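Local coordinates for uncharacterized protein (Enterococcus faecalis, PDB 3L1W) that is of uncertain function but belongs to the endonuclease/exonuclease/phosphatase family and may act as a 3'-5' RNA exonuclease, at residues T146-L149 with E150-D154. Sequence-based numbering, arbitrary orientation.
Sequences TVIL and EELHD. With SO4 (sulfate ion), chain J.
Thr146 and Glu150, one turn apart, run side by side and point the same way near the C-terminal end of helix 138-151, an outer helix of the DNase I-like fold. The methyl CG2 of Thr146 lies 3.5 Å from Glu150 OE2. A chi1 of -64° sets Thr146 OG1 beside the backbone N, where it hydrogen-bonds to Leu142 O, and turns CG2 anti to that N, alongside Glu150. Glu150 is extended beyond CG, and that carbon passes 3.1 Å from Thr146 O, the same carbonyl that accepts Glu150 N at 2.9 Å. Two more i to i+4 bonds follow: Glu151 N to Val147 O, and Leu152 N to Ile148 O at 3.0 Å.

On the inner side, Ile148 CG2 meets Leu152 CD1 only loosely, at 4.4 Å; both side chains also pack on Ile129 of strand 126-132, seating the helix against the sheet. Leu149 and Thr146 instead touch Leu178 of helix 174-179, while Val147 and Glu151 lie against Pro97.

Leu152 leaves the helical path and occupies the N-cap position of helix 153-158, and the helix resumes at the next residue. At this joint His153 N is 3.1 Å from Leu149 O, but the angle is too poor for a hydrogen bond; His153 N bonds instead to Glu150 O, three residues back. CG of His153, anti to the backbone N (chi1 -173°), carries NE2 out to a sulfate, probably from the crystallisation liquor, that also binds Lys182 NZ. The sulfur lies in the ring plane at its edge, and NE2 donates to O2 at 3.0 Å and, weakly, to O1 at 3.1 Å.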
loop_
_atom_site.group_PDB
_atom_site.type_symbol
_atom_site.label_atom_id
_atom_site.label_comp_id
_atom_site.label_asym_id
_atom_site.label_seq_id
_atom_site.Cartn_x
_atom_site.Cartn_y
_atom_site.Cartn_z
ATOM N N THR A 146 -3.333 -29.322 15.343
ATOM C CA THR A 146 -2.703 -30.198 16.324
ATOM C C THR A 146 -1.513 -30.909 15.684
ATOM O O THR A 146 -0.440 -31.013 16.283
ATOM C CB THR A 146 -3.718 -31.208 16.893
ATOM O OG1 THR A 146 -4.739 -30.494 17.612
ATOM C CG2 THR A 146 -3.042 -32.191 17.845
ATOM N N VAL A 147 -1.701 -31.394 14.458
ATOM C CA VAL A 147 -0.606 -32.030 13.727
ATOM C C VAL A 147 0.542 -31.050 13.461
ATOM O O VAL A 147 1.703 -31.391 13.657
ATOM C CB VAL A 147 -1.089 -32.662 12.406
ATOM C CG1 VAL A 147 0.088 -33.256 11.635
ATOM C CG2 VAL A 147 -2.132 -33.726 12.688
ATOM N N ILE A 148 0.231 -29.830 13.023
ATOM C CA ILE A 148 1.286 -28.836 12.834
ATOM C C ILE A 148 2.082 -28.636 14.120
ATOM O O ILE A 148 3.312 -28.663 14.118
ATOM C CB ILE A 148 0.710 -27.469 12.395
ATOM C CG1 ILE A 148 0.021 -27.609 11.039
ATOM C CG2 ILE A 148 1.810 -26.382 12.355
ATOM C CD1 ILE A 148 -0.532 -26.311 10.491
ATOM N N LEU A 149 1.375 -28.421 15.220
ATOM C CA LEU A 149 2.034 -28.075 16.472
ATOM C C LEU A 149 2.863 -29.226 17.027
ATOM O O LEU A 149 3.895 -29.008 17.664
ATOM C CB LEU A 149 1.017 -27.588 17.500
ATOM C CG LEU A 149 0.343 -26.281 17.075
ATOM C CD1 LEU A 149 -0.678 -25.815 18.098
ATOM C CD2 LEU A 149 1.386 -25.197 16.839
ATOM N N GLU A 150 2.401 -30.449 16.800
ATOM C CA GLU A 150 3.141 -31.624 17.243
ATOM C C GLU A 150 4.338 -31.886 16.330
ATOM O O GLU A 150 5.458 -32.117 16.798
ATOM C CB GLU A 150 2.219 -32.843 17.263
ATOM C CG GLU A 150 1.144 -32.772 18.334
ATOM C CD GLU A 150 0.270 -34.017 18.380
ATOM O OE1 GLU A 150 0.391 -34.873 17.472
ATOM O OE2 GLU A 150 -0.543 -34.130 19.327
ATOM N N GLU A 151 4.091 -31.849 15.025
ATOM C CA GLU A 151 5.102 -32.214 14.047
ATOM C C GLU A 151 6.279 -31.246 14.079
ATOM O O GLU A 151 7.434 -31.655 13.897
ATOM C CB GLU A 151 4.483 -32.280 12.646
ATOM C CG GLU A 151 5.434 -32.684 11.533
ATOM C CD GLU A 151 5.770 -34.180 11.522
ATOM O OE1 GLU A 151 5.146 -34.960 12.274
ATOM O OE2 GLU A 151 6.671 -34.572 10.751
ATOM N N LEU A 152 5.985 -29.969 14.321
ATOM C CA LEU A 152 7.019 -28.941 14.380
ATOM C C LEU A 152 7.298 -28.483 15.811
ATOM O O LEU A 152 7.873 -27.419 16.020
ATOM C CB LEU A 152 6.640 -27.735 13.510
ATOM C CG LEU A 152 6.593 -27.976 12.000
ATOM C CD1 LEU A 152 6.017 -26.766 11.219
ATOM C CD2 LEU A 152 7.978 -28.331 11.479
ATOM N N HIS A 153 6.898 -29.284 16.796
ATOM C CA HIS A 153 7.017 -28.864 18.194
ATOM C C HIS A 153 8.435 -28.411 18.545
ATOM O O HIS A 153 8.622 -27.346 19.133
ATOM C CB HIS A 153 6.575 -29.984 19.140
ATOM C CG HIS A 153 6.515 -29.572 20.577
ATOM N ND1 HIS A 153 7.632 -29.513 21.381
ATOM C CD2 HIS A 153 5.470 -29.213 21.359
ATOM C CE1 HIS A 153 7.281 -29.124 22.592
ATOM N NE2 HIS A 153 5.973 -28.939 22.608
ATOM N N ASP A 154 9.428 -29.216 18.175
ATOM C CA ASP A 154 10.821 -28.899 18.481
ATOM C C ASP A 154 11.301 -27.583 17.859
ATOM O O ASP A 154 11.988 -26.789 18.514
ATOM C CB ASP A 154 11.738 -30.048 18.050
ATOM C CG ASP A 154 11.683 -30.317 16.547
ATOM O OD1 ASP A 154 10.656 -29.996 15.902
ATOM O OD2 ASP A 154 12.675 -30.856 16.010
HETATM S S SO4 J . 3.661 -28.206 25.185
HETATM O O1 SO4 J . 3.184 -28.583 23.858
HETATM O O2 SO4 J . 4.996 -27.621 25.088
HETATM O O3 SO4 J . 2.738 -27.238 25.771
HETATM O O4 SO4 J . 3.715 -29.388 26.041
#